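Local coordinates for protein acetyl-CoA C-acetyltransferase (Syntrophomonas wolfei subsp. wolfei, PDB 7N7Z) that probably catalyses the reversible condensation of two acetyl-CoA molecules to acetoacetyl-CoA and free coenzyme A, at residues B[95-98]-B[99-102]; B[189-192]-B[193-197]; B[356-360]-B[361-365]. All coordinates share one frame; numbering follows the deposited sequence.

The three contacts follow one another along the chain. Interaction 1 lies in helix 94-107 and interaction 2 at the end of helix 176-196, both in the N-terminal thiolase domain; interaction 3, at the start of helix 360-378, belongs to the C-terminal one. Interactions 1 and 2 stand about 28 Å apart, centre to centre, on opposite sides of the chain's centre and do not touch. Interaction 3 lies close to that centre and meets both: M96 and T99 pack on G364 and L365, while A190 and V194 pack on L356. The segment with the predicted catalytic H358 is thus flanked by helices of the other thiolase domain, in the core of the chain.

Interaction 1. Residues B[95-98]-B[99-102]; sequences GMRA and TEIA
The carbonyl oxygen G95 O is gripped twice by T99: its hydroxyl OG1 donates at 2.9 Å, and its backbone N at 3.2 Å. The hydroxyl sits only 18° out of the carbonyl plane. With OG1 beside its own backbone N (chi1 -64°), T99 folds the hydroxyl back over the preceding turn. A valine here would probably leave G95 O without the hydroxyl bond, keeping the longer amide bond, and put a methyl where a polar partner now sits. Further along helix 94-107, I101 N bonds R97 O at 2.9 Å, and I101 CD1 rests on R97 CG at 4.1 Å. R97 and E100 make a salt bridge, NE to OE2, 3.2 Å; the guanidinium and carboxylate planes stand 85° apart and no N-H points at the oxygen, so charge alone binds them. Further polar partners lie outside: Q90 hydrogen-bonds R97 NH1, E54 of the second subunit pairs with NH2, and K110 of that subunit with E100 OE1. M96 and T99 pack on strand 394-400. Buried opposite charges spread over two chains are thus likely to offset one another where the helix meets the subunit interface.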
ATOM      1  N   GLY B  95     -17.747 -14.423  20.151  1.00 28.88           N
ATOM      2  CA  GLY B  95     -19.135 -14.205  20.520  1.00 30.89           C
ATOM      3  C   GLY B  95     -19.523 -14.887  21.815  1.00 29.10           C
ATOM      4  O   GLY B  95     -20.391 -14.397  22.543  1.00 30.54           O
ATOM      5  N   MET B  96     -18.891 -16.021  22.125  1.00 29.09           N
ATOM      6  CA  MET B  96     -19.194 -16.736  23.359  1.00 29.42           C
ATOM      7  C   MET B  96     -18.512 -16.095  24.564  1.00 32.97           C
ATOM      8  O   MET B  96     -19.022 -16.199  25.685  1.00 28.43           O
ATOM      9  CB  MET B  96     -18.783 -18.205  23.213  1.00 28.06           C
ATOM     10  CG  MET B  96     -18.998 -19.052  24.463  1.00 33.57           C
ATOM     11  SD  MET B  96     -19.350 -20.819  24.226  1.00 36.11           S
ATOM     12  CE  MET B  96     -20.559 -20.813  22.903  1.00 36.02           C
ATOM     13  N   ARG B  97     -17.373 -15.422  24.355  1.00 27.40           N
ATOM     14  CA  ARG B  97     -16.728 -14.694  25.446  1.00 27.69           C
ATOM     15  C   ARG B  97     -17.427 -13.366  25.713  1.00 28.92           C
ATOM     16  O   ARG B  97     -17.553 -12.952  26.870  1.00 30.11           O
ATOM     17  CB  ARG B  97     -15.247 -14.460  25.133  1.00 33.34           C
ATOM     18  CG  ARG B  97     -14.430 -13.937  26.318  1.00 31.95           C
ATOM     19  CD  ARG B  97     -14.383 -14.941  27.470  1.00 34.36           C
ATOM     20  NE  ARG B  97     -13.725 -14.405  28.658  1.00 38.05           N
ATOM     21  CZ  ARG B  97     -12.440 -14.566  28.950  1.00 36.65           C
ATOM     22  NH1 ARG B  97     -11.623 -15.222  28.143  1.00 36.07           N
ATOM     23  NH2 ARG B  97     -11.964 -14.054  30.082  1.00 33.11           N
ATOM     24  N   ALA B  98     -17.877 -12.682  24.657  1.00 24.60           N
ATOM     25  CA  ALA B  98     -18.729 -11.514  24.849  1.00 30.79           C
ATOM     26  C   ALA B  98     -19.962 -11.876  25.664  1.00 30.43           C
ATOM     27  O   ALA B  98     -20.393 -11.109  26.533  1.00 32.12           O
ATOM     28  CB  ALA B  98     -19.136 -10.929  23.497  1.00 30.19           C
ATOM     29  N   THR B  99     -20.539 -13.050  25.398  1.00 28.52           N
ATOM     30  CA  THR B  99     -21.688 -13.505  26.169  1.00 32.46           C
ATOM     31  C   THR B  99     -21.332 -13.666  27.641  1.00 31.49           C
ATOM     32  O   THR B  99     -22.095 -13.251  28.520  1.00 31.54           O
ATOM     33  CB  THR B  99     -22.208 -14.824  25.595  1.00 26.99           C
ATOM     34  OG1 THR B  99     -22.684 -14.609  24.260  1.00 30.38           O
ATOM     35  CG2 THR B  99     -23.336 -15.381  26.451  1.00 27.72           C
ATOM     36  N   GLU B 100     -20.173 -14.262  27.928  1.00 33.48           N
ATOM     37  CA  GLU B 100     -19.763 -14.447  29.317  1.00 33.06           C
ATOM     38  C   GLU B 100     -19.546 -13.106  30.008  1.00 33.67           C
ATOM     39  O   GLU B 100     -20.063 -12.869  31.106  1.00 32.71           O
ATOM     40  CB  GLU B 100     -18.491 -15.293  29.379  1.00 34.10           C
ATOM     41  CG  GLU B 100     -18.204 -15.855  30.762  1.00 38.58           C
ATOM     42  CD  GLU B 100     -16.887 -16.605  30.837  1.00 40.08           C
ATOM     43  OE1 GLU B 100     -16.847 -17.672  31.487  1.00 39.54           O
ATOM     44  OE2 GLU B 100     -15.888 -16.127  30.257  1.00 39.95           O
ATOM     45  N   ILE B 101     -18.777 -12.216  29.378  1.00 33.00           N
ATOM     46  CA  ILE B 101     -18.482 -10.920  29.988  1.00 34.71           C
ATOM     47  C   ILE B 101     -19.775 -10.203  30.356  1.00 32.34           C
ATOM     48  O   ILE B 101     -19.918  -9.663  31.459  1.00 34.03           O
ATOM     49  CB  ILE B 101     -17.615 -10.067  29.044  1.00 30.88           C
ATOM     50  CG1 ILE B 101     -16.213 -10.668  28.921  1.00 33.57           C
ATOM     51  CG2 ILE B 101     -17.537  -8.630  29.547  1.00 34.13           C
ATOM     52  CD1 ILE B 101     -15.443 -10.178  27.709  1.00 31.63           C
ATOM     53  N   ALA B 102     -20.736 -10.186  29.431  1.00 33.36           N
ATOM     54  CA  ALA B 102     -22.010  -9.529  29.703  1.00 34.84           C
ATOM     55  C   ALA B 102     -22.776 -10.246  30.807  1.00 35.53           C
ATOM     56  O   ALA B 102     -23.318  -9.603  31.714  1.00 32.31           O
ATOM     57  CB  ALA B 102     -22.849  -9.466  28.428  1.00 30.56           C
TER

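Interaction 2. Residues B[189-192]-B[193-197]; sequences NAVK and AVDEG
The aliphatic part of K192 passes alongside the carboxylate of E196, one turn further along the helix: K192 CG lies 3.4 Å from E196 OE2, and K192 CE 3.8 Å from the same oxygen. The two chains pass at an oblique angle, K192 leaving with CG anti to its backbone N (chi1 -170°) and bending only at the last torsion, E196 bringing its CG beside its own N. Although the charges are opposite, K192 NZ stays 5.1 Å from E196 OE1, so they do not meet; at most a loose attraction joins them on this solvent-facing side. On the next face V191 and D195 lie alongside one another, pointing the same way. D195 OD2 leans against the methyl V191 CG1 at 3.3 Å and comes within 3.0 Å of V191 O, two acceptors with no hydrogen bond between them, although V191 O receives D195 N. The other carboxylate oxygen, OD1, is held by R225 in a salt bridge, whose positive charge probably eases the repulsion between the carboxylate and the carbonyl. Helix 176-196 ends here in a Schellman motif: G197, with positive phi, bonds its N back to V194 O at 3.1 Å, a backbone shape that suits glycine. Up to that point the regular four-residue bonds hold, among them D195 N to V191 O, nearly straight at 178°, and E196 N to K192 O. On the buried side V194 places its methyl CG2 3.2 Å from A190 O. P223 packs against A190 and V191, and F199 and N350 against A193.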
ATOM      1  N   ASN B 189     -26.977 -31.792   5.352  1.00 40.76           N
ATOM      2  CA  ASN B 189     -27.857 -31.314   6.415  1.00 40.62           C
ATOM      3  C   ASN B 189     -28.091 -29.814   6.295  1.00 39.04           C
ATOM      4  O   ASN B 189     -29.224 -29.340   6.438  1.00 36.44           O
ATOM      5  CB  ASN B 189     -27.264 -31.654   7.782  1.00 42.44           C
ATOM      6  CG  ASN B 189     -27.445 -33.113   8.150  1.00 40.43           C
ATOM      7  OD1 ASN B 189     -28.249 -33.823   7.547  1.00 39.14           O
ATOM      8  ND2 ASN B 189     -26.696 -33.568   9.149  1.00 45.08           N
ATOM      9  N   ALA B 190     -27.029 -29.049   6.032  1.00 38.83           N
ATOM     10  CA  ALA B 190     -27.182 -27.610   5.850  1.00 39.05           C
ATOM     11  C   ALA B 190     -28.116 -27.308   4.686  1.00 38.25           C
ATOM     12  O   ALA B 190     -29.052 -26.509   4.816  1.00 38.03           O
ATOM     13  CB  ALA B 190     -25.814 -26.963   5.630  1.00 39.34           C
ATOM     14  N   VAL B 191     -27.878 -27.941   3.534  1.00 38.58           N
ATOM     15  CA  VAL B 191     -28.773 -27.772   2.391  1.00 38.93           C
ATOM     16  C   VAL B 191     -30.207 -28.079   2.802  1.00 41.19           C
ATOM     17  O   VAL B 191     -31.134 -27.308   2.528  1.00 41.45           O
ATOM     18  CB  VAL B 191     -28.323 -28.666   1.221  1.00 42.88           C
ATOM     19  CG1 VAL B 191     -29.424 -28.776   0.174  1.00 42.57           C
ATOM     20  CG2 VAL B 191     -27.047 -28.127   0.600  1.00 44.48           C
ATOM     21  N   LYS B 192     -30.405 -29.215   3.473  1.00 43.03           N
ATOM     22  CA  LYS B 192     -31.739 -29.622   3.901  1.00 44.42           C
ATOM     23  C   LYS B 192     -32.423 -28.517   4.700  1.00 43.58           C
ATOM     24  O   LYS B 192     -33.513 -28.053   4.343  1.00 43.67           O
ATOM     25  CB  LYS B 192     -31.640 -30.905   4.731  1.00 46.89           C
ATOM     26  CG  LYS B 192     -32.973 -31.567   5.037  1.00 51.65           C
ATOM     27  CD  LYS B 192     -32.769 -32.985   5.565  1.00 58.60           C
ATOM     28  CE  LYS B 192     -33.927 -33.445   6.445  1.00 66.96           C
ATOM     29  NZ  LYS B 192     -33.453 -34.162   7.667  1.00 63.63           N
ATOM     30  N   ALA B 193     -31.785 -28.076   5.785  1.00 40.85           N
ATOM     31  CA  ALA B 193     -32.411 -27.100   6.669  1.00 43.92           C
ATOM     32  C   ALA B 193     -32.595 -25.747   5.994  1.00 39.95           C
ATOM     33  O   ALA B 193     -33.578 -25.050   6.270  1.00 39.14           O
ATOM     34  CB  ALA B 193     -31.580 -26.939   7.938  1.00 38.65           C
ATOM     35  N   VAL B 194     -31.665 -25.353   5.125  1.00 38.20           N
ATOM     36  CA  VAL B 194     -31.783 -24.064   4.450  1.00 38.27           C
ATOM     37  C   VAL B 194     -33.039 -24.034   3.588  1.00 39.97           C
ATOM     38  O   VAL B 194     -33.887 -23.143   3.720  1.00 37.94           O
ATOM     39  CB  VAL B 194     -30.521 -23.777   3.616  1.00 36.81           C
ATOM     40  CG1 VAL B 194     -30.800 -22.704   2.572  1.00 39.44           C
ATOM     41  CG2 VAL B 194     -29.372 -23.361   4.518  1.00 34.62           C
ATOM     42  N   ASP B 195     -33.179 -25.014   2.694  1.00 37.47           N
ATOM     43  CA  ASP B 195     -34.304 -25.009   1.768  1.00 39.90           C
ATOM     44  C   ASP B 195     -35.628 -25.225   2.489  1.00 38.57           C
ATOM     45  O   ASP B 195     -36.661 -24.709   2.049  1.00 38.43           O
ATOM     46  CB  ASP B 195     -34.101 -26.078   0.695  1.00 44.32           C
ATOM     47  CG  ASP B 195     -32.804 -25.897  -0.068  1.00 46.67           C
ATOM     48  OD1 ASP B 195     -32.484 -24.746  -0.436  1.00 46.15           O
ATOM     49  OD2 ASP B 195     -32.103 -26.905  -0.299  1.00 55.33           O
ATOM     50  N   GLU B 196     -35.623 -25.976   3.590  1.00 38.51           N
ATOM     51  CA  GLU B 196     -36.848 -26.233   4.336  1.00 40.77           C
ATOM     52  C   GLU B 196     -37.237 -25.080   5.252  1.00 39.83           C
ATOM     53  O   GLU B 196     -38.320 -25.125   5.847  1.00 37.79           O
ATOM     54  CB  GLU B 196     -36.699 -27.515   5.159  1.00 45.12           C
ATOM     55  CG  GLU B 196     -36.579 -28.775   4.311  1.00 49.10           C
ATOM     56  CD  GLU B 196     -36.256 -30.009   5.133  1.00 55.60           C
ATOM     57  OE1 GLU B 196     -35.936 -29.861   6.332  1.00 58.51           O
ATOM     58  OE2 GLU B 196     -36.329 -31.127   4.580  1.00 54.94           O
ATOM     59  N   GLY B 197     -36.393 -24.059   5.383  1.00 39.17           N
ATOM     60  CA  GLY B 197     -36.731 -22.903   6.186  1.00 37.27           C
ATOM     61  C   GLY B 197     -36.540 -23.079   7.673  1.00 37.75           C
ATOM     62  O   GLY B 197     -37.165 -22.356   8.455  1.00 37.87           O
TER

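Interaction 3. Residues B[356-360]-B[361-365]; sequences LGHPV and GATGL
H358, predicted to act as a proton acceptor, donates a hydrogen bond from ND1 to T363 OG1: the two atoms are 2.8 Å apart, with a bent N-H...O angle of 140° and the oxygen 19° out of the imidazole plane. T363 CB lies in that plane at the ring's edge, 3.4 Å from ND1, and the two side chains meet at about a right angle. The hydroxyl in turn donates to P359 O. At 2.5 Å this T363 OG1 to P359 O bond is shorter than expected, so its length is doubtful; the hydroxyl lies above the carbonyl plane. Backbone N of T363 reaches the same P359 O at 2.8 Å, in a bond bent at the hydrogen, and A362 N adds a weak bond there; the one carbonyl thus ties down the opening of helix 360-378. OG1 can serve both partners because it stands beside T363's own backbone N (chi1 -65°), facing back across the turn.

A second shell sets the loop. V360 CA covers one face of the imidazole, 3.8 Å above it and offset toward the rim, while P359 packs its CB on A362 CB at 4.2 Å. N254 bonds the backbone N of H358, and N320 touches both H358 and T363. G357 has positive phi, where a beta carbon would collide with the carbonyl of L356. The sequence Gly-His-Pro, followed by glycine two residues on, is the thiolase signature around the predicted catalytic histidine. The H358 side chain is about 3 Å from that of C92, the predicted acyl-thioester cysteine, at the nearest atoms. The bond from ND1 to T363 probably holds the imidazole's rotation and so how it faces C92.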
ATOM      1  N   LEU B 356     -22.295 -24.682   6.717  1.00 37.12           N
ATOM      2  CA  LEU B 356     -22.861 -23.340   6.765  1.00 39.80           C
ATOM      3  C   LEU B 356     -21.812 -22.238   6.735  1.00 35.17           C
ATOM      4  O   LEU B 356     -22.141 -21.106   6.366  1.00 31.82           O
ATOM      5  CB  LEU B 356     -23.713 -23.174   8.027  1.00 37.03           C
ATOM      6  CG  LEU B 356     -25.092 -23.834   8.010  1.00 38.44           C
ATOM      7  CD1 LEU B 356     -25.698 -23.816   9.405  1.00 38.67           C
ATOM      8  CD2 LEU B 356     -26.015 -23.149   7.013  1.00 38.96           C
ATOM      9  N   GLY B 357     -20.576 -22.531   7.108  1.00 36.49           N
ATOM     10  CA  GLY B 357     -19.514 -21.546   7.134  1.00 37.41           C
ATOM     11  C   GLY B 357     -19.125 -21.169   8.553  1.00 36.44           C
ATOM     12  O   GLY B 357     -19.782 -21.520   9.533  1.00 37.49           O
ATOM     13  N   HIS B 358     -18.026 -20.427   8.643  1.00 36.95           N
ATOM     14  CA  HIS B 358     -17.430 -20.065   9.927  1.00 34.93           C
ATOM     15  C   HIS B 358     -17.035 -18.600   9.928  1.00 35.73           C
ATOM     16  O   HIS B 358     -15.863 -18.251   9.748  1.00 34.63           O
ATOM     17  CB  HIS B 358     -16.218 -20.951  10.230  1.00 37.15           C
ATOM     18  CG  HIS B 358     -15.597 -20.691  11.566  1.00 36.23           C
ATOM     19  ND1 HIS B 358     -16.322 -20.254  12.653  1.00 36.22           N
ATOM     20  CD2 HIS B 358     -14.316 -20.806  11.990  1.00 33.84           C
ATOM     21  CE1 HIS B 358     -15.517 -20.113  13.691  1.00 37.27           C
ATOM     22  NE2 HIS B 358     -14.293 -20.441  13.315  1.00 38.41           N
ATOM     23  N   PRO B 359     -17.993 -17.704  10.132  1.00 33.25           N
ATOM     24  CA  PRO B 359     -17.627 -16.313  10.423  1.00 34.27           C
ATOM     25  C   PRO B 359     -17.024 -16.243  11.813  1.00 33.67           C
ATOM     26  O   PRO B 359     -17.754 -16.350  12.801  1.00 34.71           O
ATOM     27  CB  PRO B 359     -18.953 -15.556  10.331  1.00 33.77           C
ATOM     28  CG  PRO B 359     -20.007 -16.593  10.589  1.00 32.45           C
ATOM     29  CD  PRO B 359     -19.452 -17.916  10.126  1.00 35.01           C
ATOM     30  N   VAL B 360     -15.706 -16.060  11.900  1.00 33.24           N
ATOM     31  CA  VAL B 360     -14.991 -16.327  13.148  1.00 33.85           C
ATOM     32  C   VAL B 360     -15.591 -15.537  14.305  1.00 31.16           C
ATOM     33  O   VAL B 360     -15.947 -16.104  15.344  1.00 32.88           O
ATOM     34  CB  VAL B 360     -13.492 -16.022  12.976  1.00 35.03           C
ATOM     35  CG1 VAL B 360     -12.715 -16.422  14.221  1.00 34.23           C
ATOM     36  CG2 VAL B 360     -12.937 -16.740  11.752  1.00 33.58           C
ATOM     37  N   GLY B 361     -15.690 -14.217  14.153  1.00 33.10           N
ATOM     38  CA  GLY B 361     -16.130 -13.385  15.259  1.00 32.94           C
ATOM     39  C   GLY B 361     -17.576 -13.600  15.655  1.00 29.81           C
ATOM     40  O   GLY B 361     -17.933 -13.434  16.826  1.00 30.95           O
ATOM     41  N   ALA B 362     -18.428 -13.963  14.697  1.00 30.06           N
ATOM     42  CA  ALA B 362     -19.847 -14.152  14.966  1.00 31.13           C
ATOM     43  C   ALA B 362     -20.190 -15.563  15.418  1.00 30.22           C
ATOM     44  O   ALA B 362     -21.218 -15.754  16.080  1.00 32.28           O
ATOM     45  CB  ALA B 362     -20.669 -13.818  13.716  1.00 30.98           C
ATOM     46  N   THR B 363     -19.352 -16.550  15.094  1.00 31.52           N
ATOM     47  CA  THR B 363     -19.739 -17.944  15.282  1.00 31.19           C
ATOM     48  C   THR B 363     -19.974 -18.271  16.750  1.00 31.41           C
ATOM     49  O   THR B 363     -20.899 -19.021  17.085  1.00 30.55           O
ATOM     50  CB  THR B 363     -18.668 -18.866  14.702  1.00 32.30           C
ATOM     51  OG1 THR B 363     -18.597 -18.687  13.282  1.00 33.11           O
ATOM     52  CG2 THR B 363     -18.990 -20.321  15.015  1.00 33.16           C
ATOM     53  N   GLY B 364     -19.141 -17.731  17.640  1.00 30.57           N
ATOM     54  CA  GLY B 364     -19.283 -18.041  19.054  1.00 32.32           C
ATOM     55  C   GLY B 364     -20.691 -17.816  19.566  1.00 31.18           C
ATOM     56  O   GLY B 364     -21.193 -18.584  20.391  1.00 30.09           O
ATOM     57  N   LEU B 365     -21.347 -16.758  19.087  1.00 27.91           N
ATOM     58  CA  LEU B 365     -22.731 -16.487  19.451  1.00 30.27           C
ATOM     59  C   LEU B 365     -23.719 -17.082  18.459  1.00 31.38           C
ATOM     60  O   LEU B 365     -24.863 -17.363  18.830  1.00 32.32           O
ATOM     61  CB  LEU B 365     -22.964 -14.977  19.556  1.00 27.18           C
ATOM     62  CG  LEU B 365     -24.374 -14.542  19.962  1.00 30.14           C
ATOM     63  CD1 LEU B 365     -24.758 -15.127  21.313  1.00 29.74           C
ATOM     64  CD2 LEU B 365     -24.472 -13.024  19.984  1.00 27.45           C
TER